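PDB 6PWK: GGDEF and EAL domain-containing protein from Vibrio cholerae O1 str. 2010EL-1786, which probably acts as a receptor for the second messenger c-di-GMP in a circuit that controls large adhesins, cell adhesion and biofilm formation. Local coordinates for residues A[234-239]-A[246-251]; A[250-255]-A[269-274]; A[303-308]-A[318-323]. All blocks are in the same frame, centred on the assembly; numbering follows the deposited sequence.

Interaction 1: residues A[234-239]-A[246-251]. With C2E (9,9'-[(2R,3R,3aS,5S,7aR,9R,10R,10aS,12S,14aR)-3,5,10,12-tetrahydroxy-5,12-dioxidooctahydro-2H,7H-difuro[3,2-d:3',2'-j][1,3,7,9,2,8]tetraoxadiphosphacyclododecine-2,9-diyl]bis(2-amino-1,9-dihydro-6H-purin-6-one)), chain C.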
loop_
_atom_site.group_PDB
_atom_site.type_symbol
_atom_site.label_atom_id
_atom_site.label_comp_id
_atom_site.label_asym_id
_atom_site.label_seq_id
_atom_site.Cartn_x
_atom_site.Cartn_y
_atom_site.Cartn_z
ATOM N N GLN A 234 1.998 11.942 -21.276
ATOM C CA GLN A 234 3.190 11.207 -21.678
ATOM C C GLN A 234 3.953 10.657 -20.480
ATOM O O GLN A 234 4.618 9.622 -20.602
ATOM C CB GLN A 234 4.104 12.102 -22.517
ATOM C CG GLN A 234 3.511 12.533 -23.852
ATOM C CD GLN A 234 4.428 13.459 -24.631
ATOM O OE1 GLN A 234 4.242 14.676 -24.636
ATOM N NE2 GLN A 234 5.424 12.885 -25.296
ATOM N N PHE A 235 3.868 11.318 -19.321
ATOM C CA PHE A 235 4.668 10.933 -18.165
ATOM C C PHE A 235 3.876 10.672 -16.891
ATOM O O PHE A 235 4.469 10.192 -15.919
ATOM C CB PHE A 235 5.727 12.006 -17.862
ATOM C CG PHE A 235 5.154 13.363 -17.554
ATOM C CD1 PHE A 235 4.725 13.679 -16.273
ATOM C CD2 PHE A 235 5.057 14.328 -18.542
ATOM C CE1 PHE A 235 4.201 14.925 -15.987
ATOM C CE2 PHE A 235 4.535 15.579 -18.261
ATOM C CZ PHE A 235 4.107 15.876 -16.982
ATOM N N LEU A 236 2.577 10.979 -16.849
ATOM C CA LEU A 236 1.834 10.843 -15.598
ATOM C C LEU A 236 1.742 9.392 -15.142
ATOM O O LEU A 236 1.651 9.128 -13.937
ATOM C CB LEU A 236 0.435 11.439 -15.744
ATOM C CG LEU A 236 0.306 12.908 -15.336
ATOM C CD1 LEU A 236 -1.109 13.403 -15.572
ATOM C CD2 LEU A 236 0.707 13.093 -13.880
ATOM N N PHE A 237 1.761 8.442 -16.078
ATOM C CA PHE A 237 1.723 7.035 -15.695
ATOM C C PHE A 237 2.973 6.648 -14.915
ATOM O O PHE A 237 2.906 5.855 -13.969
ATOM C CB PHE A 237 1.573 6.155 -16.936
ATOM C CG PHE A 237 2.862 5.935 -17.677
ATOM C CD1 PHE A 237 3.413 6.945 -18.449
ATOM C CD2 PHE A 237 3.525 4.722 -17.595
ATOM C CE1 PHE A 237 4.601 6.746 -19.129
ATOM C CE2 PHE A 237 4.712 4.517 -18.272
ATOM C CZ PHE A 237 5.251 5.529 -19.040
ATOM N N ALA A 238 4.124 7.208 -15.293
ATOM C CA ALA A 238 5.368 6.878 -14.608
ATOM C C ALA A 238 5.393 7.458 -13.200
ATOM O O ALA A 238 5.883 6.813 -12.267
ATOM C CB ALA A 238 6.561 7.379 -15.418
ATOM N N LEU A 239 4.865 8.670 -13.027
ATOM C CA LEU A 239 4.888 9.301 -11.713
ATOM C C LEU A 239 3.953 8.593 -10.741
ATOM O O LEU A 239 4.286 8.424 -9.561
ATOM C CB LEU A 239 4.521 10.778 -11.832
ATOM C CG LEU A 239 5.397 11.617 -12.766
ATOM C CD1 LEU A 239 5.068 13.095 -12.627
ATOM C CD2 LEU A 239 6.872 11.361 -12.492
ATOM N N HIS A 246 2.688 13.347 -6.609
ATOM C CA HIS A 246 2.427 14.457 -5.698
ATOM C C HIS A 246 3.523 15.513 -5.770
ATOM O O HIS A 246 3.263 16.688 -5.494
ATOM C CB HIS A 246 2.260 13.945 -4.267
ATOM C CG HIS A 246 3.491 13.312 -3.700
ATOM N ND1 HIS A 246 3.832 11.999 -3.946
ATOM C CD2 HIS A 246 4.459 13.808 -2.894
ATOM C CE1 HIS A 246 4.960 11.715 -3.318
ATOM N NE2 HIS A 246 5.360 12.796 -2.673
ATOM N N ILE A 247 4.746 15.122 -6.137
ATOM C CA ILE A 247 5.786 16.114 -6.398
ATOM C C ILE A 247 5.375 17.008 -7.559
ATOM O O ILE A 247 5.545 18.233 -7.517
ATOM C CB ILE A 247 7.137 15.427 -6.676
ATOM C CG1 ILE A 247 7.696 14.788 -5.404
ATOM C CG2 ILE A 247 8.134 16.417 -7.264
ATOM C CD1 ILE A 247 7.358 13.324 -5.259
ATOM N N PHE A 248 4.815 16.407 -8.610
ATOM C CA PHE A 248 4.376 17.174 -9.768
ATOM C C PHE A 248 3.165 18.038 -9.438
ATOM O O PHE A 248 3.096 19.201 -9.851
ATOM C CB PHE A 248 4.073 16.217 -10.921
ATOM C CG PHE A 248 3.335 16.849 -12.061
ATOM C CD1 PHE A 248 3.996 17.654 -12.971
ATOM C CD2 PHE A 248 1.980 16.619 -12.236
ATOM C CE1 PHE A 248 3.317 18.229 -14.026
ATOM C CE2 PHE A 248 1.297 17.191 -13.289
ATOM C CZ PHE A 248 1.967 17.997 -14.184
ATOM N N ASP A 249 2.202 17.492 -8.689
ATOM C CA ASP A 249 1.008 18.260 -8.352
ATOM C C ASP A 249 1.333 19.411 -7.409
ATOM O O ASP A 249 0.754 20.498 -7.529
ATOM C CB ASP A 249 -0.053 17.347 -7.740
ATOM C CG ASP A 249 -0.840 16.585 -8.790
ATOM O OD1 ASP A 249 -0.883 17.048 -9.948
ATOM O OD2 ASP A 249 -1.420 15.531 -8.455
ATOM N N GLN A 250 2.253 19.199 -6.467
ATOM C CA GLN A 250 2.619 20.274 -5.552
ATOM C C GLN A 250 3.318 21.412 -6.286
ATOM O O GLN A 250 3.149 22.583 -5.928
ATOM C CB GLN A 250 3.500 19.731 -4.426
ATOM C CG GLN A 250 2.733 18.925 -3.389
ATOM C CD GLN A 250 3.637 18.095 -2.501
ATOM O OE1 GLN A 250 3.261 17.009 -2.057
ATOM N NE2 GLN A 250 4.836 18.599 -2.237
ATOM N N TYR A 251 4.103 21.091 -7.315
ATOM C CA TYR A 251 4.747 22.136 -8.104
ATOM C C TYR A 251 3.717 22.944 -8.885
ATOM O O TYR A 251 3.772 24.179 -8.911
ATOM C CB TYR A 251 5.781 21.523 -9.050
ATOM C CG TYR A 251 6.384 22.521 -10.011
ATOM C CD1 TYR A 251 7.419 23.359 -9.615
ATOM C CD2 TYR A 251 5.918 22.627 -11.317
ATOM C CE1 TYR A 251 7.973 24.275 -10.491
ATOM C CE2 TYR A 251 6.464 23.539 -12.198
ATOM C CZ TYR A 251 7.491 24.359 -11.781
ATOM O OH TYR A 251 8.040 25.268 -12.657
HETATM P P1 C2E C . -8.028 16.365 -18.943
HETATM O O2P C2E C . -8.546 16.689 -17.568
HETATM O O1P C2E C . -9.175 15.689 -19.641
HETATM O "O5'" C2E C . -7.747 17.719 -19.821
HETATM C "C5'" C2E C . -8.337 17.821 -21.074
HETATM C "C4'" C2E C . -7.270 17.364 -22.107
HETATM O "O4'" C2E C . -7.780 17.329 -23.302
HETATM C "C3'" C2E C . -6.139 18.402 -22.225
HETATM O "O3'" C2E C . -5.130 17.802 -22.881
HETATM C "C2'" C2E C . -6.788 19.421 -23.174
HETATM O "O2'" C2E C . -5.745 20.303 -23.770
HETATM C "C1'" C2E C . -7.205 18.607 -24.101
HETATM N N9 C2E C . -8.274 18.977 -24.992
HETATM C C8 C2E C . -8.759 20.049 -24.318
HETATM N N7 C2E C . -9.808 20.521 -25.040
HETATM C C5 C2E C . -9.967 19.756 -26.114
HETATM C C6 C2E C . -10.955 19.755 -27.294
HETATM O O6 C2E C . -11.811 20.567 -27.392
HETATM N N1 C2E C . -10.845 18.754 -28.311
HETATM C C2 C2E C . -9.828 17.735 -28.257
HETATM N N2 C2E C . -9.671 16.691 -29.265
HETATM N N3 C2E C . -8.914 17.764 -27.127
HETATM C C4 C2E C . -9.017 18.800 -26.068
HETATM P P11 C2E C . -3.675 17.948 -22.095
HETATM O O21 C2E C . -3.059 19.318 -22.000
HETATM O O11 C2E C . -2.690 17.122 -22.882
HETATM O O5A C2E C . -3.995 17.181 -20.669
HETATM C C5A C2E C . -4.075 15.790 -20.816
HETATM C C4A C2E C . -4.252 15.154 -19.497
HETATM O O4A C2E C . -3.163 15.303 -18.791
HETATM C C3A C2E C . -5.499 15.900 -18.645
HETATM O O3A C2E C . -6.812 15.240 -18.964
HETATM C C2A C2E C . -5.226 15.752 -17.460
HETATM O O2A C2E C . -5.811 14.461 -16.949
HETATM C C1A C2E C . -3.602 15.718 -17.405
HETATM N N91 C2E C . -3.128 16.898 -17.081
HETATM C C81 C2E C . -2.937 17.984 -17.847
HETATM N N71 C2E C . -2.428 18.932 -17.037
HETATM C C51 C2E C . -2.316 18.428 -15.811
HETATM C C61 C2E C . -1.812 19.023 -14.501
HETATM O O61 C2E C . -1.433 20.140 -14.498
HETATM N N11 C2E C . -1.797 18.248 -13.299
HETATM C C21 C2E C . -2.261 16.888 -13.316
HETATM N N21 C2E C . -2.244 16.103 -12.091
HETATM N N31 C2E C . -2.745 16.329 -14.579
HETATM C C41 C2E C . -2.756 17.146 -15.830
#

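Interaction 2: residues A[250-255]-A[269-274]. With MG (magnesium ion), chain E; C2E (9,9'-[(2R,3R,3aS,5S,7aR,9R,10R,10aS,12S,14aR)-3,5,10,12-tetrahydroxy-5,12-dioxidooctahydro-2H,7H-difuro[3,2-d:3',2'-j][1,3,7,9,2,8]tetraoxadiphosphacyclododecine-2,9-diyl]bis(2-amino-1,9-dihydro-6H-purin-6-one)), chain C.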
loop_
_atom_site.group_PDB
_atom_site.type_symbol
_atom_site.label_atom_id
_atom_site.label_comp_id
_atom_site.label_asym_id
_atom_site.label_seq_id
_atom_site.Cartn_x
_atom_site.Cartn_y
_atom_site.Cartn_z
ATOM N N GLN A 250 2.253 19.199 -6.467
ATOM C CA GLN A 250 2.619 20.274 -5.552
ATOM C C GLN A 250 3.318 21.412 -6.286
ATOM O O GLN A 250 3.149 22.583 -5.928
ATOM C CB GLN A 250 3.500 19.731 -4.426
ATOM C CG GLN A 250 2.733 18.925 -3.389
ATOM C CD GLN A 250 3.637 18.095 -2.501
ATOM O OE1 GLN A 250 3.261 17.009 -2.057
ATOM N NE2 GLN A 250 4.836 18.599 -2.237
ATOM N N TYR A 251 4.103 21.091 -7.315
ATOM C CA TYR A 251 4.747 22.136 -8.104
ATOM C C TYR A 251 3.717 22.944 -8.885
ATOM O O TYR A 251 3.772 24.179 -8.911
ATOM C CB TYR A 251 5.781 21.523 -9.050
ATOM C CG TYR A 251 6.384 22.521 -10.011
ATOM C CD1 TYR A 251 7.419 23.359 -9.615
ATOM C CD2 TYR A 251 5.918 22.627 -11.317
ATOM C CE1 TYR A 251 7.973 24.275 -10.491
ATOM C CE2 TYR A 251 6.464 23.539 -12.198
ATOM C CZ TYR A 251 7.491 24.359 -11.781
ATOM O OH TYR A 251 8.040 25.268 -12.657
ATOM N N VAL A 252 2.768 22.259 -9.528
ATOM C CA VAL A 252 1.737 22.950 -10.297
ATOM C C VAL A 252 0.898 23.840 -9.390
ATOM O O VAL A 252 0.597 24.990 -9.731
ATOM C CB VAL A 252 0.868 21.931 -11.056
ATOM C CG1 VAL A 252 -0.323 22.625 -11.705
ATOM C CG2 VAL A 252 1.701 21.195 -12.098
ATOM N N ILE A 253 0.514 23.328 -8.217
ATOM C CA ILE A 253 -0.298 24.115 -7.289
ATOM C C ILE A 253 0.464 25.349 -6.826
ATOM O O ILE A 253 -0.102 26.444 -6.726
ATOM C CB ILE A 253 -0.748 23.245 -6.101
ATOM C CG1 ILE A 253 -1.718 22.161 -6.570
ATOM C CG2 ILE A 253 -1.396 24.100 -5.025
ATOM C CD1 ILE A 253 -2.063 21.152 -5.499
ATOM N N GLU A 254 1.760 25.196 -6.544
ATOM C CA GLU A 254 2.570 26.345 -6.152
ATOM C C GLU A 254 2.616 27.386 -7.262
ATOM O O GLU A 254 2.414 28.580 -7.016
ATOM C CB GLU A 254 3.982 25.890 -5.777
ATOM C CG GLU A 254 4.077 25.219 -4.417
ATOM C CD GLU A 254 5.463 24.674 -4.134
ATOM O OE1 GLU A 254 6.257 24.538 -5.088
ATOM O OE2 GLU A 254 5.758 24.382 -2.956
ATOM N N ARG A 255 2.866 26.947 -8.500
ATOM C CA ARG A 255 2.957 27.884 -9.617
ATOM C C ARG A 255 1.624 28.577 -9.873
ATOM O O ARG A 255 1.588 29.771 -10.188
ATOM C CB ARG A 255 3.434 27.156 -10.874
ATOM C CG ARG A 255 4.839 26.584 -10.758
ATOM C CD ARG A 255 5.902 27.653 -10.952
ATOM N NE ARG A 255 6.231 27.848 -12.362
ATOM C CZ ARG A 255 5.720 28.806 -13.129
ATOM N NH1 ARG A 255 4.853 29.673 -12.624
ATOM N NH2 ARG A 255 6.081 28.899 -14.401
ATOM N N LEU A 269 -9.482 29.078 -10.916
ATOM C CA LEU A 269 -8.633 28.206 -11.714
ATOM C C LEU A 269 -8.840 26.762 -11.278
ATOM O O LEU A 269 -8.843 26.465 -10.079
ATOM C CB LEU A 269 -7.160 28.598 -11.577
ATOM C CG LEU A 269 -6.787 29.977 -12.117
ATOM C CD1 LEU A 269 -5.297 30.215 -11.954
ATOM C CD2 LEU A 269 -7.201 30.108 -13.574
ATOM N N ALA A 270 -9.012 25.873 -12.252
ATOM C CA ALA A 270 -9.227 24.456 -11.997
ATOM C C ALA A 270 -7.907 23.715 -12.161
ATOM O O ALA A 270 -7.345 23.676 -13.261
ATOM C CB ALA A 270 -10.288 23.886 -12.938
ATOM N N ILE A 271 -7.417 23.128 -11.071
ATOM C CA ILE A 271 -6.151 22.403 -11.060
ATOM C C ILE A 271 -6.449 20.911 -11.065
ATOM O O ILE A 271 -7.173 20.411 -10.196
ATOM C CB ILE A 271 -5.297 22.782 -9.841
ATOM C CG1 ILE A 271 -5.085 24.295 -9.779
ATOM C CG2 ILE A 271 -3.962 22.056 -9.885
ATOM C CD1 ILE A 271 -4.269 24.735 -8.584
ATOM N N ASN A 272 -5.887 20.197 -12.039
ATOM C CA ASN A 272 -6.020 18.746 -12.074
ATOM C C ASN A 272 -5.136 18.105 -11.011
ATOM O O ASN A 272 -4.001 18.531 -10.779
ATOM C CB ASN A 272 -5.646 18.202 -13.454
ATOM C CG ASN A 272 -6.615 18.631 -14.537
ATOM O OD1 ASN A 272 -7.717 18.093 -14.650
ATOM N ND2 ASN A 272 -6.203 19.597 -15.350
ATOM N N ILE A 273 -5.665 17.069 -10.363
ATOM C CA ILE A 273 -4.941 16.316 -9.346
ATOM C C ILE A 273 -4.952 14.848 -9.745
ATOM O O ILE A 273 -6.013 14.292 -10.048
ATOM C CB ILE A 273 -5.561 16.496 -7.945
ATOM C CG1 ILE A 273 -5.668 17.980 -7.585
ATOM C CG2 ILE A 273 -4.743 15.750 -6.901
ATOM C CD1 ILE A 273 -4.334 18.682 -7.456
ATOM N N ALA A 274 -3.780 14.222 -9.747
ATOM C CA ALA A 274 -3.702 12.804 -10.063
ATOM C C ALA A 274 -4.183 11.969 -8.879
ATOM O O ALA A 274 -4.192 12.418 -7.731
ATOM C CB ALA A 274 -2.274 12.412 -10.442
HETATM MG MG MG E . -9.556 17.785 -16.025
HETATM P P1 C2E C . -8.028 16.365 -18.943
HETATM O O2P C2E C . -8.546 16.689 -17.568
HETATM O O1P C2E C . -9.175 15.689 -19.641
HETATM O "O5'" C2E C . -7.747 17.719 -19.821
HETATM C "C5'" C2E C . -8.337 17.821 -21.074
HETATM C "C4'" C2E C . -7.270 17.364 -22.107
HETATM O "O4'" C2E C . -7.780 17.329 -23.302
HETATM C "C3'" C2E C . -6.139 18.402 -22.225
HETATM O "O3'" C2E C . -5.130 17.802 -22.881
HETATM C "C2'" C2E C . -6.788 19.421 -23.174
HETATM O "O2'" C2E C . -5.745 20.303 -23.770
HETATM C "C1'" C2E C . -7.205 18.607 -24.101
HETATM N N9 C2E C . -8.274 18.977 -24.992
HETATM C C8 C2E C . -8.759 20.049 -24.318
HETATM N N7 C2E C . -9.808 20.521 -25.040
HETATM C C5 C2E C . -9.967 19.756 -26.114
HETATM C C6 C2E C . -10.955 19.755 -27.294
HETATM O O6 C2E C . -11.811 20.567 -27.392
HETATM N N1 C2E C . -10.845 18.754 -28.311
HETATM C C2 C2E C . -9.828 17.735 -28.257
HETATM N N2 C2E C . -9.671 16.691 -29.265
HETATM N N3 C2E C . -8.914 17.764 -27.127
HETATM C C4 C2E C . -9.017 18.800 -26.068
HETATM P P11 C2E C . -3.675 17.948 -22.095
HETATM O O21 C2E C . -3.059 19.318 -22.000
HETATM O O11 C2E C . -2.690 17.122 -22.882
HETATM O O5A C2E C . -3.995 17.181 -20.669
HETATM C C5A C2E C . -4.075 15.790 -20.816
HETATM C C4A C2E C . -4.252 15.154 -19.497
HETATM O O4A C2E C . -3.163 15.303 -18.791
HETATM C C3A C2E C . -5.499 15.900 -18.645
HETATM O O3A C2E C . -6.812 15.240 -18.964
HETATM C C2A C2E C . -5.226 15.752 -17.460
HETATM O O2A C2E C . -5.811 14.461 -16.949
HETATM C C1A C2E C . -3.602 15.718 -17.405
HETATM N N91 C2E C . -3.128 16.898 -17.081
HETATM C C81 C2E C . -2.937 17.984 -17.847
HETATM N N71 C2E C . -2.428 18.932 -17.037
HETATM C C51 C2E C . -2.316 18.428 -15.811
HETATM C C61 C2E C . -1.812 19.023 -14.501
HETATM O O61 C2E C . -1.433 20.140 -14.498
HETATM N N11 C2E C . -1.797 18.248 -13.299
HETATM C C21 C2E C . -2.261 16.888 -13.316
HETATM N N21 C2E C . -2.244 16.103 -12.091
HETATM N N31 C2E C . -2.745 16.329 -14.579
HETATM C C41 C2E C . -2.756 17.146 -15.830
#

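Interaction 3: residues A[303-308]-A[318-323]. With MG (magnesium ion), chain E.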
loop_
_atom_site.group_PDB
_atom_site.type_symbol
_atom_site.label_atom_id
_atom_site.label_comp_id
_atom_site.label_asym_id
_atom_site.label_seq_id
_atom_site.Cartn_x
_atom_site.Cartn_y
_atom_site.Cartn_z
ATOM N N PHE A 303 -10.197 22.278 -7.332
ATOM C CA PHE A 303 -9.375 21.083 -7.469
ATOM C C PHE A 303 -10.151 20.029 -8.248
ATOM O O PHE A 303 -11.189 19.547 -7.785
ATOM C CB PHE A 303 -8.944 20.555 -6.102
ATOM C CG PHE A 303 -7.916 21.415 -5.424
ATOM C CD1 PHE A 303 -6.574 21.298 -5.747
ATOM C CD2 PHE A 303 -8.291 22.350 -4.474
ATOM C CE1 PHE A 303 -5.625 22.092 -5.132
ATOM C CE2 PHE A 303 -7.345 23.147 -3.853
ATOM C CZ PHE A 303 -6.011 23.019 -4.183
ATOM N N GLU A 304 -9.650 19.679 -9.430
ATOM C CA GLU A 304 -10.318 18.727 -10.309
ATOM C C GLU A 304 -9.837 17.324 -9.959
ATOM O O GLU A 304 -8.671 16.983 -10.185
ATOM C CB GLU A 304 -10.049 19.064 -11.773
ATOM C CG GLU A 304 -11.172 18.654 -12.708
ATOM C CD GLU A 304 -11.302 19.575 -13.907
ATOM O OE1 GLU A 304 -10.733 19.259 -14.973
ATOM O OE2 GLU A 304 -11.969 20.624 -13.781
ATOM N N ILE A 305 -10.731 16.515 -9.412
ATOM C CA ILE A 305 -10.413 15.179 -8.915
ATOM C C ILE A 305 -11.016 14.157 -9.870
ATOM O O ILE A 305 -12.207 14.255 -10.188
ATOM C CB ILE A 305 -10.944 14.966 -7.485
ATOM C CG1 ILE A 305 -10.344 16.010 -6.541
ATOM C CG2 ILE A 305 -10.634 13.563 -7.006
ATOM C CD1 ILE A 305 -10.926 15.978 -5.148
ATOM N N PRO A 306 -10.246 13.179 -10.347
ATOM C CA PRO A 306 -10.808 12.184 -11.266
ATOM C C PRO A 306 -11.877 11.345 -10.585
ATOM O O PRO A 306 -11.836 11.105 -9.377
ATOM C CB PRO A 306 -9.592 11.330 -11.656
ATOM C CG PRO A 306 -8.397 12.163 -11.303
ATOM C CD PRO A 306 -8.813 12.954 -10.104
ATOM N N GLU A 307 -12.848 10.897 -11.387
ATOM C CA GLU A 307 -13.924 10.069 -10.851
ATOM C C GLU A 307 -13.391 8.776 -10.249
ATOM O O GLU A 307 -13.973 8.250 -9.293
ATOM C CB GLU A 307 -14.949 9.772 -11.947
ATOM C CG GLU A 307 -16.050 8.810 -11.527
ATOM C CD GLU A 307 -17.176 8.738 -12.536
ATOM O OE1 GLU A 307 -18.183 9.456 -12.358
ATOM O OE2 GLU A 307 -17.050 7.968 -13.511
ATOM N N GLY A 308 -12.283 8.256 -10.783
ATOM C CA GLY A 308 -11.700 7.045 -10.231
ATOM C C GLY A 308 -11.306 7.178 -8.774
ATOM O O GLY A 308 -11.311 6.190 -8.035
ATOM N N ALA A 318 -11.984 11.766 0.521
ATOM C CA ALA A 318 -12.732 12.558 1.491
ATOM C C ALA A 318 -11.798 13.324 2.419
ATOM O O ALA A 318 -12.102 14.453 2.817
ATOM C CB ALA A 318 -13.671 11.660 2.294
ATOM N N LEU A 319 -10.657 12.728 2.776
ATOM C CA LEU A 319 -9.673 13.456 3.569
ATOM C C LEU A 319 -9.106 14.632 2.786
ATOM O O LEU A 319 -8.888 15.713 3.343
ATOM C CB LEU A 319 -8.552 12.517 4.018
ATOM C CG LEU A 319 -8.948 11.387 4.970
ATOM C CD1 LEU A 319 -7.729 10.574 5.374
ATOM C CD2 LEU A 319 -9.672 11.933 6.192
ATOM N N PHE A 320 -8.865 14.440 1.488
ATOM C CA PHE A 320 -8.385 15.540 0.657
ATOM C C PHE A 320 -9.461 16.602 0.476
ATOM O O PHE A 320 -9.178 17.803 0.561
ATOM C CB PHE A 320 -7.919 15.006 -0.697
ATOM C CG PHE A 320 -7.465 16.075 -1.647
ATOM C CD1 PHE A 320 -6.192 16.611 -1.548
ATOM C CD2 PHE A 320 -8.308 16.544 -2.642
ATOM C CE1 PHE A 320 -5.770 17.596 -2.420
ATOM C CE2 PHE A 320 -7.891 17.529 -3.517
ATOM C CZ PHE A 320 -6.620 18.056 -3.406
ATOM N N CYS A 321 -10.705 16.177 0.234
ATOM C CA CYS A 321 -11.788 17.133 0.025
ATOM C C CYS A 321 -12.053 17.956 1.279
ATOM O O CYS A 321 -12.346 19.154 1.191
ATOM C CB CYS A 321 -13.055 16.402 -0.416
ATOM S SG CYS A 321 -12.983 15.732 -2.094
ATOM N N ASN A 322 -11.960 17.332 2.456
ATOM C CA ASN A 322 -12.148 18.074 3.699
ATOM C C ASN A 322 -11.063 19.129 3.874
ATOM O O ASN A 322 -11.353 20.282 4.214
ATOM C CB ASN A 322 -12.164 17.114 4.889
ATOM C CG ASN A 322 -13.418 16.264 4.937
ATOM O OD1 ASN A 322 -14.436 16.606 4.337
ATOM N ND2 ASN A 322 -13.352 15.152 5.660
ATOM N N ALA A 323 -9.804 18.751 3.639
ATOM C CA ALA A 323 -8.708 19.707 3.747
ATOM C C ALA A 323 -8.882 20.860 2.768
ATOM O O ALA A 323 -8.581 22.015 3.094
ATOM C CB ALA A 323 -7.373 19.002 3.507
HETATM MG MG MG E . -9.556 17.785 -16.025
#

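Interaction 1: residues A[234-239]-A[246-251]
F248 meets three side chains of helix 232-241: F235, L236 and L239. The contact joins this helix to the next one, helix 245-261, as a helix-loop-helix unit of the EAL domain, whose fold is a modified TIM barrel. The two short helical segments, steeply inclined to each other, have axes 10.7 Å apart, and the contact is made by side chains alone, with no hydrogen bond across. F248 has the most surface buried. CG stands anti to its backbone N (chi1 167°), which carries the ring out from its helix to the edge of F235. There the two phenyl groups form a T-shaped pair, the edge of F235 turned to one face of F248, with ring centroids 5.4 Å apart and planes at 78°. CE1 and CZ of F235 do the touching, and CZ comes within 3.9 Å of F248 CE1, over the rim of the ring instead of its middle. F235 also packs on W187 and V191 of helix 184-197. L239 meets the root of F248, its CD1 resting 3.7 Å from F248 CB. L236 divides its two methyls: CD2 leans on F248 CD2, while CD1 lies 3.5 Å from N31 of a c-di-GMP guanine. The same base reaches F248, whose CE2 is 3.3 Å from N11, so the apolar cluster forms part of the nucleotide pocket. Beside it D249, whose OD2 is hydrogen-bonded to S277, reads the exocyclic amine of this guanine: N21 donates to D249 OD1 over 2.7 Å, at an N-H...O angle of 163°.

Interaction 2: residues A[250-255]-A[269-274]
The hydroxyl OH of Y251, next to the V252 and I253 that touch I271 and I273, is gripped twice: R255 NE donates to it over 3.2 Å, nearly in the guanidinium plane, and D198 OD1 is hydrogen-bonded to it as well. R255 CG, one turn along helix 245-261, lies over one face of the Y251 ring. Across the contact with strand 269-272 and the following I273, only apolar groups meet. I271 points toward the helix, and its CG2 branch meets both V252 CG1 (4.1 Å) and I253 CG1 (4.0 Å). The V252 and I271 chains run alongside in opposing senses; that of I253 lies across I271, close to perpendicular. The extended chain of I253 (chi2 172°) carries CD1 on to I273, where the two CD1 methyls are 3.9 Å apart. V252 also faces the ligand, with CG1 3.9 Å from O61 of c-di-GMP. N272 takes part in the magnesium site, together with E218, E304 and D334; O2P of the nucleotide phosphate lies 2.1 Å from the magnesium ion. A helix packed on the outside of a parallel strand whose C-terminal end carries ligand and metal residues is typical of the TIM-barrel fold of EAL domains.

Interaction 3: residues A[303-308]-A[318-323]
F320 presents its edge to the face of F303 in a T-shaped pair, with centroids 5.6 Å apart and planes at 86°, close to perpendicular. The approach is displaced from the middle of the F303 ring: F320 CZ comes down obliquely near the CG-CD1 bond, 4.0 Å from F303 CD1. The adjoining edge atoms of F320 receive I305. The I305 chain runs alongside F320 in the opposite direction, and its CD1 lies near the plane of that ring, 3.7 Å from F320 CD2. This one methyl also meets the thiol of C321, with I305 CD1 and C321 SG 3.7 Å apart, so it touches two consecutive residues of the helix. A torsion sets up the meeting: F320 holds CG anti to its backbone N (chi1 177°), directing the ring toward the strand. F303 and I305 point to the helical side of the strand. E304, between them, points away, into the barrel, where its OE1 binds magnesium at 2.2 Å. Its other oxygen, OE2, forms a salt bridge with K355 and a hydrogen bond with Y353, which should hold the carboxylate in place beside the metal. The strand segment and the helical segment are nearly antiparallel, at 167°, as in a beta-alpha unit of a TIM barrel, here with the short helix 307-312 between the two. Strand 301-305 lies between strands 269-272 and 330-336, and I287 of the neighbouring helix 281-292 touches both phenylalanines. On helix 314-326, A318 and L319 pack on R285 of the second subunit.

From the N terminus, interaction 1 closes the short turn between helices 232-241 and 245-261. Interaction 2 starts on helix 245-261, sharing Q250 and Y251 with interaction 1, and closes the connection to strand 269-272; a probable hydrogen bond from A274 N to D249 OD2 (3.0 Å) joins the two contacts. Interaction 3 follows in series, folding helix 314-326 back on strand 301-305. Neither loop of 2 or 3 encloses the other, but their strands are parallel neighbours, linked by a probable bond from E304 N to I271 O (2.7 Å). Interactions 1 and 2 share the c-di-GMP pocket, and 2 and 3 the magnesium site, along one barrel wall.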